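Local coordinates for protein epsin 1 (Danio rerio, PDB 5LP0) that probably binds membranes rich in phosphatidylinositol 4,5-bisphosphate through its ENTH domain, bends them and promotes clathrin-coated invaginations in receptor-mediated endocytosis, at residues V39-I44 against E78-Q83; E9-E14 against M28-D33. All blocks are in the same frame, centred on the assembly; numbering follows the deposited sequence.

In the fold
From the N terminus the chain runs through helix 8-15, a linking segment and helix 25-34, and contact 2 closes this short excursion, with 13 residues between its two segments. Helix 38-51 follows directly, and contact 1 begins on it; that contact closes a longer loop of 33 residues, mostly helical, by bringing in helix 78-86. The two contacts therefore stand in series, neither enclosing nor crossing the other, with centres about 12 Å apart. They meet at Ile44 of helix 38-51, whose CD1 lies 3.7 Å from Ile31 O and whose CG2 lies 3.8 Å from Val12 CG2. Four helices of the all-helical ENTH domain are so joined.

Contact 1: V39-I44 against E78-Q83; sequences VAFSEI and ERVAQQ
The helical segments 39-44 and 78-83 run roughly the same way, their axes inclined by 39° and 11.5 Å apart at closest approach, with Phe41 and Val80 the nearest pair by CA. In the all-helical ENTH domain this wide spacing is bridged by one large side chain, the ring of Phe41, which accounts for most of the buried area on its side of the contact. With CG anti to the backbone N, the ring reaches straight across the interval toward the other helix.

Arg79 covers one face of this ring. Its CZ sits 4.1 Å from the ring centroid and 24° off the normal, which meets the geometry of a cation-pi contact. The two planes are inclined by 36°, so the guanidinium leans over the ring, and NH1 comes nearest, 3.3 Å from Phe41 CD2. A bend at chi3 folds the arginine chain back over the ring, while its CB touches Phe41 CE1 at 3.7 Å.

The backbone of Val80 (N and CA) lies at the ring's edge, and its CG2 packs 3.8 Å from Phe41 CE1. Gln83 presents its amide almost perpendicular to the ring, with NE2 3.5 Å from Phe41 CE2; its OE1 is taken up by the indole NE1 of Trp49, which fixes how the amide is turned. Behind Val80 lie Met69, Leu72 and Ile73 of helix 59-75. Replacing Phe41 by an alanine is likely to open a gap between the helices and to deprive the Arg79 guanidinium of the aromatic face beneath it. One water joins the two helices, 2.8 Å from Ser42 OG and bonded weakly to Arg79 NH1 at 3.3 Å, in the guanidinium plane, at its edge.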
ATOM      1  N   VAL A  39       4.953   9.926  14.193  1.00 10.32           N
ATOM      2  CA  VAL A  39       5.830  10.633  13.261  1.00  9.54           C
ATOM      3  C   VAL A  39       6.084   9.802  11.980  1.00  9.36           C
ATOM      4  O   VAL A  39       5.915  10.277  10.827  1.00 11.05           O
ATOM      5  CB  VAL A  39       7.162  11.037  13.944  1.00 11.62           C
ATOM      6  CG1 VAL A  39       8.117  11.637  12.928  1.00 12.66           C
ATOM      7  CG2 VAL A  39       6.898  12.024  15.082  1.00 13.32           C
ATOM      8  N   ALA A  40       6.460   8.546  12.196  1.00  8.20           N
ATOM      9  CA  ALA A  40       6.693   7.628  11.077  1.00  8.58           C
ATOM     10  C   ALA A  40       5.422   7.390  10.281  1.00  5.80           C
ATOM     11  O   ALA A  40       5.493   7.304   9.049  1.00  8.90           O
ATOM     12  CB  ALA A  40       7.272   6.317  11.553  1.00  7.69           C
ATOM     13  N   PHE A  41       4.274   7.321  10.932  1.00  6.34           N
ATOM     14  CA  PHE A  41       2.994   7.084  10.263  1.00  6.63           C
ATOM     15  C   PHE A  41       2.792   8.147   9.202  1.00  7.51           C
ATOM     16  O   PHE A  41       2.413   7.838   8.073  1.00  8.29           O
ATOM     17  CB  PHE A  41       1.859   7.138  11.272  1.00  7.19           C
ATOM     18  CG  PHE A  41       0.492   7.091  10.659  1.00  5.90           C
ATOM     19  CD1 PHE A  41      -0.180   5.884  10.492  1.00  7.83           C
ATOM     20  CD2 PHE A  41      -0.138   8.254  10.284  1.00  7.76           C
ATOM     21  CE1 PHE A  41      -1.458   5.847   9.945  1.00  8.20           C
ATOM     22  CE2 PHE A  41      -1.405   8.228   9.720  1.00  8.71           C
ATOM     23  CZ  PHE A  41      -2.063   7.030   9.525  1.00  7.53           C
ATOM     24  N   SER A  42       2.988   9.414   9.559  1.00  8.05           N
ATOM     25  CA  SER A  42       2.824  10.459   8.562  1.00  9.70           C
ATOM     26  C   SER A  42       3.772  10.310   7.370  1.00  6.99           C
ATOM     27  O   SER A  42       3.361  10.537   6.208  1.00  8.32           O
ATOM     28  CB  SER A  42       2.966  11.826   9.183  1.00 14.05           C
ATOM     29  OG  SER A  42       1.778  12.125   9.869  1.00 22.04           O
ATOM     30  N   GLU A  43       5.036  10.001   7.653  1.00  8.13           N
ATOM     31  CA  GLU A  43       6.018   9.780   6.572  1.00 10.16           C
ATOM     32  C   GLU A  43       5.600   8.620   5.653  1.00  7.37           C
ATOM     33  O   GLU A  43       5.707   8.699   4.406  1.00 10.12           O
ATOM     34  CB  GLU A  43       7.414   9.524   7.160  1.00 12.91           C
ATOM     35  CG  GLU A  43       8.013  10.715   7.917  1.00 15.98           C
ATOM     36  CD  GLU A  43       9.194  10.334   8.822  1.00 25.87           C
ATOM     37  OE1 GLU A  43       9.387   9.129   9.111  1.00 26.69           O
ATOM     38  OE2 GLU A  43       9.943  11.252   9.244  1.00 31.28           O
ATOM     39  N   ILE A  44       5.074   7.554   6.249  1.00  8.03           N
ATOM     40  CA  ILE A  44       4.760   6.323   5.529  1.00  7.08           C
ATOM     41  C   ILE A  44       3.569   6.609   4.638  1.00  6.28           C
ATOM     42  O   ILE A  44       3.607   6.372   3.438  1.00  7.62           O
ATOM     43  CB  ILE A  44       4.442   5.185   6.517  1.00  6.67           C
ATOM     44  CG1 ILE A  44       5.736   4.686   7.134  1.00  8.59           C
ATOM     45  CG2 ILE A  44       3.676   4.011   5.817  1.00  6.36           C
ATOM     46  CD1 ILE A  44       5.543   3.864   8.392  1.00  8.95           C
ATOM     47  N   GLU A  78      -4.623   0.851  13.404  1.00 13.18           N
ATOM     48  CA  GLU A  78      -5.957   1.055  12.873  1.00 14.18           C
ATOM     49  C   GLU A  78      -6.122   2.443  12.253  1.00 11.97           C
ATOM     50  O   GLU A  78      -7.060   2.674  11.499  1.00 13.41           O
ATOM     51  CB  GLU A  78      -7.020   0.744  13.942  1.00 19.74           C
ATOM     52  CG  GLU A  78      -7.050  -0.749  14.306  1.00 24.49           C
ATOM     53  CD  GLU A  78      -8.214  -1.162  15.193  1.00 29.76           C
ATOM     54  OE1 GLU A  78      -8.815  -0.303  15.877  1.00 39.53           O
ATOM     55  OE2 GLU A  78      -8.526  -2.363  15.190  1.00 42.75           O
ATOM     56  N   ARG A  79      -5.177   3.345  12.541  1.00  9.16           N
ATOM     57  CA  ARG A  79      -5.152   4.664  11.908  1.00  9.40           C
ATOM     58  C   ARG A  79      -4.927   4.560  10.408  1.00  8.40           C
ATOM     59  O   ARG A  79      -5.302   5.458   9.673  1.00  9.05           O
ATOM     60  CB  ARG A  79      -4.048   5.543  12.506  1.00 10.93           C
ATOM     61  CG  ARG A  79      -4.250   5.929  13.976  1.00 17.77           C
ATOM     62  CD  ARG A  79      -3.235   7.000  14.457  1.00 18.82           C
ATOM     63  NE  ARG A  79      -3.436   8.265  13.745  1.00 27.71           N
ATOM     64  CZ  ARG A  79      -2.460   9.021  13.244  1.00 28.51           C
ATOM     65  NH1 ARG A  79      -1.189   8.667  13.378  1.00 24.22           N
ATOM     66  NH2 ARG A  79      -2.756  10.145  12.605  1.00 31.56           N
ATOM     67  N   VAL A  80      -4.299   3.479   9.965  1.00  8.80           N
ATOM     68  CA  VAL A  80      -4.075   3.276   8.530  1.00  7.47           C
ATOM     69  C   VAL A  80      -5.416   3.143   7.796  1.00  7.76           C
ATOM     70  O   VAL A  80      -5.703   3.898   6.849  1.00  7.97           O
ATOM     71  CB  VAL A  80      -3.196   2.040   8.238  1.00  6.97           C
ATOM     72  CG1 VAL A  80      -3.066   1.838   6.701  1.00  7.44           C
ATOM     73  CG2 VAL A  80      -1.807   2.187   8.866  1.00  7.37           C
ATOM     74  N   ALA A  81      -6.241   2.188   8.230  1.00  8.99           N
ATOM     75  CA  ALA A  81      -7.534   1.956   7.584  1.00 10.99           C
ATOM     76  C   ALA A  81      -8.404   3.210   7.678  1.00 13.76           C
ATOM     77  O   ALA A  81      -9.139   3.556   6.759  1.00 11.97           O
ATOM     78  CB  ALA A  81      -8.242   0.737   8.201  1.00 12.39           C
ATOM     79  N   GLN A  82      -8.331   3.898   8.806  1.00  9.91           N
ATOM     80  CA  GLN A  82      -9.111   5.102   8.973  1.00 11.92           C
ATOM     81  C   GLN A  82      -8.722   6.155   7.954  1.00  8.99           C
ATOM     82  O   GLN A  82      -9.596   6.774   7.341  1.00 11.56           O
ATOM     83  CB  GLN A  82      -8.908   5.684  10.376  1.00 13.79           C
ATOM     84  CG  GLN A  82     -10.015   6.636  10.799  1.00 32.15           C
ATOM     85  CD  GLN A  82      -9.906   8.030  10.198  1.00 38.55           C
ATOM     86  OE1 GLN A  82      -8.836   8.455   9.732  1.00 42.22           O
ATOM     87  NE2 GLN A  82     -11.029   8.766  10.222  1.00 37.22           N
ATOM     88  N   GLN A  83      -7.419   6.372   7.766  1.00  8.98           N
ATOM     89  CA  GLN A  83      -6.996   7.384   6.809  1.00  8.56           C
ATOM     90  C   GLN A  83      -7.345   6.938   5.380  1.00  8.62           C
ATOM     91  O   GLN A  83      -7.726   7.767   4.532  1.00  8.82           O
ATOM     92  CB  GLN A  83      -5.508   7.726   6.945  1.00 10.11           C
ATOM     93  CG  GLN A  83      -5.099   8.802   5.955  1.00  8.28           C
ATOM     94  CD  GLN A  83      -3.693   9.314   6.116  1.00  9.25           C
ATOM     95  OE1 GLN A  83      -2.879   9.275   5.187  1.00  9.47           O
ATOM     96  NE2 GLN A  83      -3.404   9.838   7.268  1.00 12.92           N
TER
HETATM   97  O   HOH W   1       0.773  11.111  12.331  1.00 23.26           O

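Contact 2: E9-E14 against M28-D33; sequences EIKVRE and MSEIAD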
ATOM      1  N   GLU A   9      10.326   6.650   5.126  1.00 10.92           N
ATOM      2  CA  GLU A   9      10.032   7.003   3.751  1.00 11.11           C
ATOM      3  C   GLU A   9      10.844   6.118   2.826  1.00 10.38           C
ATOM      4  O   GLU A   9      10.329   5.607   1.835  1.00 11.07           O
ATOM      5  CB  GLU A   9      10.308   8.481   3.470  1.00 15.05           C
ATOM      6  CG  GLU A   9      10.106   8.840   2.008  1.00 12.93           C
ATOM      7  CD  GLU A   9      10.370  10.297   1.691  1.00 18.35           C
ATOM      8  OE1 GLU A   9      10.618  11.097   2.614  1.00 25.80           O
ATOM      9  OE2 GLU A   9      10.354  10.628   0.489  1.00 19.50           O
ATOM     10  N   ILE A  10      12.107   5.923   3.154  1.00 12.80           N
ATOM     11  CA  ILE A  10      12.969   5.061   2.367  1.00 11.79           C
ATOM     12  C   ILE A  10      12.444   3.617   2.319  1.00 11.37           C
ATOM     13  O   ILE A  10      12.462   2.999   1.259  1.00 11.32           O
ATOM     14  CB  ILE A  10      14.421   5.160   2.887  1.00 17.22           C
ATOM     15  CG1 ILE A  10      14.989   6.513   2.451  1.00 19.81           C
ATOM     16  CG2 ILE A  10      15.272   4.031   2.355  1.00 20.16           C
ATOM     17  CD1 ILE A  10      16.216   6.929   3.210  1.00 24.00           C
ATOM     18  N   LYS A  11      11.967   3.087   3.446  1.00 12.09           N
ATOM     19  CA  LYS A  11      11.440   1.724   3.464  1.00 12.11           C
ATOM     20  C   LYS A  11      10.211   1.605   2.554  1.00 10.69           C
ATOM     21  O   LYS A  11      10.050   0.624   1.829  1.00 10.02           O
ATOM     22  CB  LYS A  11      11.097   1.307   4.901  1.00 13.51           C
ATOM     23  CG  LYS A  11      12.335   0.963   5.716  1.00 14.61           C
ATOM     24  CD  LYS A  11      11.995   0.642   7.160  1.00 21.42           C
ATOM     25  CE  LYS A  11      13.224   0.261   7.981  1.00 28.42           C
ATOM     26  NZ  LYS A  11      13.948  -0.917   7.403  1.00 32.51           N
ATOM     27  N   VAL A  12       9.323   2.586   2.605  1.00  8.94           N
ATOM     28  CA  VAL A  12       8.171   2.586   1.705  1.00  8.36           C
ATOM     29  C   VAL A  12       8.606   2.622   0.228  1.00  8.24           C
ATOM     30  O   VAL A  12       8.082   1.867  -0.612  1.00 10.28           O
ATOM     31  CB  VAL A  12       7.242   3.775   1.987  1.00  9.15           C
ATOM     32  CG1 VAL A  12       6.170   3.858   0.926  1.00  8.39           C
ATOM     33  CG2 VAL A  12       6.624   3.663   3.366  1.00  9.77           C
ATOM     34  N   ARG A  13       9.595   3.456  -0.089  1.00 10.43           N
ATOM     35  CA  ARG A  13      10.079   3.546  -1.470  1.00 10.03           C
ATOM     36  C   ARG A  13      10.599   2.194  -1.937  1.00 11.94           C
ATOM     37  O   ARG A  13      10.292   1.742  -3.035  1.00 12.68           O
ATOM     38  CB  ARG A  13      11.188   4.596  -1.611  1.00 12.09           C
ATOM     39  CG  ARG A  13      10.684   5.996  -1.586  1.00 13.54           C
ATOM     40  CD  ARG A  13      11.826   7.010  -1.521  1.00 19.30           C
ATOM     41  NE  ARG A  13      11.298   8.368  -1.555  1.00 20.05           N
ATOM     42  CZ  ARG A  13      10.998   9.032  -2.665  1.00 22.85           C
ATOM     43  NH1 ARG A  13      11.193   8.471  -3.853  1.00 22.23           N
ATOM     44  NH2 ARG A  13      10.506  10.263  -2.583  1.00 25.29           N
ATOM     45  N   GLU A  14      11.370   1.538  -1.089  1.00 11.50           N
ATOM     46  CA  GLU A  14      11.930   0.243  -1.409  1.00 14.00           C
ATOM     47  C   GLU A  14      10.820  -0.774  -1.647  1.00 12.65           C
ATOM     48  O   GLU A  14      10.888  -1.560  -2.571  1.00 14.74           O
ATOM     49  CB  GLU A  14      12.825  -0.227  -0.265  1.00 17.50           C
ATOM     50  CG  GLU A  14      13.353  -1.626  -0.472  1.00 30.83           C
ATOM     51  CD  GLU A  14      14.333  -1.707  -1.616  1.00 32.29           C
ATOM     52  OE1 GLU A  14      15.088  -0.724  -1.816  1.00 34.63           O
ATOM     53  OE2 GLU A  14      14.335  -2.742  -2.332  1.00 37.76           O
ATOM     54  N   MET A  28       7.587  -5.280   4.825  1.00 15.85           N
ATOM     55  CA  MET A  28       6.240  -4.806   5.059  1.00 14.59           C
ATOM     56  C   MET A  28       5.951  -4.877   6.560  1.00 13.26           C
ATOM     57  O   MET A  28       5.314  -3.989   7.101  1.00 12.65           O
ATOM     58  CB  MET A  28       5.181  -5.554   4.227  1.00 15.14           C
ATOM     59  CG  MET A  28       5.159  -5.167   2.693  1.00 14.39           C
ATOM     60  SD  MET A  28       3.684  -5.726   1.781  1.00 19.75           S
ATOM     61  CE  MET A  28       3.958  -7.483   1.867  1.00 26.67           C
ATOM     62  N   SER A  29       6.440  -5.910   7.248  1.00 15.36           N
ATOM     63  CA  SER A  29       6.208  -6.013   8.682  1.00 14.92           C
ATOM     64  C   SER A  29       6.880  -4.867   9.434  1.00 14.13           C
ATOM     65  O   SER A  29       6.313  -4.322  10.367  1.00 14.25           O
ATOM     66  CB  SER A  29       6.704  -7.357   9.209  1.00 22.62           C
ATOM     67  OG  SER A  29       6.452  -7.468  10.599  1.00 22.68           O
ATOM     68  N   GLU A  30       8.092  -4.512   9.031  1.00 14.87           N
ATOM     69  CA  GLU A  30       8.772  -3.368   9.628  1.00 13.24           C
ATOM     70  C   GLU A  30       7.949  -2.074   9.478  1.00  9.68           C
ATOM     71  O   GLU A  30       7.803  -1.296  10.420  1.00 11.07           O
ATOM     72  CB  GLU A  30      10.161  -3.185   9.014  1.00 19.59           C
ATOM     73  CG  GLU A  30      11.124  -4.311   9.320  1.00 28.70           C
ATOM     74  CD  GLU A  30      12.381  -4.270   8.462  1.00 36.31           C
ATOM     75  OE1 GLU A  30      12.751  -3.177   7.986  1.00 35.21           O
ATOM     76  OE2 GLU A  30      12.997  -5.338   8.260  1.00 40.89           O
ATOM     77  N   ILE A  31       7.430  -1.846   8.273  1.00 10.35           N
ATOM     78  CA  ILE A  31       6.623  -0.661   7.991  1.00  8.26           C
ATOM     79  C   ILE A  31       5.347  -0.699   8.859  1.00  9.16           C
ATOM     80  O   ILE A  31       4.963   0.314   9.442  1.00  9.98           O
ATOM     81  CB  ILE A  31       6.312  -0.529   6.488  1.00  9.53           C
ATOM     82  CG1 ILE A  31       7.625  -0.401   5.685  1.00  8.01           C
ATOM     83  CG2 ILE A  31       5.433   0.684   6.228  1.00  9.07           C
ATOM     84  CD1 ILE A  31       7.454  -0.575   4.197  1.00  7.97           C
ATOM     85  N   ALA A  32       4.733  -1.879   9.007  1.00  7.81           N
ATOM     86  CA  ALA A  32       3.542  -2.004   9.828  1.00  8.20           C
ATOM     87  C   ALA A  32       3.845  -1.616  11.278  1.00  7.74           C
ATOM     88  O   ALA A  32       3.074  -0.883  11.879  1.00  8.61           O
ATOM     89  CB  ALA A  32       2.989  -3.419   9.776  1.00 11.79           C
ATOM     90  N   ASP A  33       4.962  -2.083  11.848  1.00  8.55           N
ATOM     91  CA  ASP A  33       5.309  -1.672  13.204  1.00  8.99           C
ATOM     92  C   ASP A  33       5.485  -0.152  13.293  1.00  7.91           C
ATOM     93  O   ASP A  33       5.042   0.466  14.255  1.00  9.08           O
ATOM     94  CB  ASP A  33       6.602  -2.344  13.678  1.00 10.46           C
ATOM     95  CG  ASP A  33       6.409  -3.795  14.050  1.00 14.33           C
ATOM     96  OD1 ASP A  33       5.281  -4.175  14.439  1.00 14.45           O
ATOM     97  OD2 ASP A  33       7.393  -4.552  13.948  1.00 19.82           O
TER
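The carboxylate of Glu30 faces Lys11 across the contact, and its OE1 is approached nearly along the C-O axis by NZ at 2.6 Å, a hydrogen-bonded salt bridge. A second flat group, the Arg13 guanidinium, has the Glu9 carboxylate at its edge, within helix 8-15: NE and NH2 both donate to Glu9 OE2, at 3.2 and 3.1 Å, and that oxygen lies within 2° of the guanidinium plane. Arg13 is a likely ligand of phosphatidylinositol 4,5-bisphosphate, and this side-on grip holds it in the present structure.

Lys11 and Glu30 meet at about a right angle. The lysine chain runs extended to CE and then turns at chi4 (-58°), which brings NZ to the carboxylate. Beneath the ion pair the contact is apolar: Lys11 CB rests 3.9 Å from Ile31 CG1, Ile31 CD1 reaches the backbone at Lys11 O (3.7 Å), and Val12 CG2 lies 4.3 Å from Ile31 CG2. A charged pair thus borders a buried aliphatic layer.

Segments 9-14 and 28-33 run roughly antiparallel, their axes 10.0 Å apart at closest approach, with 144° between their directions. Val12 also packs on Ile44 and Met47 of helix 38-51, while Ile31 rests on Leu72 of helix 59-75, so both helices of the pair lie against the body of the domain.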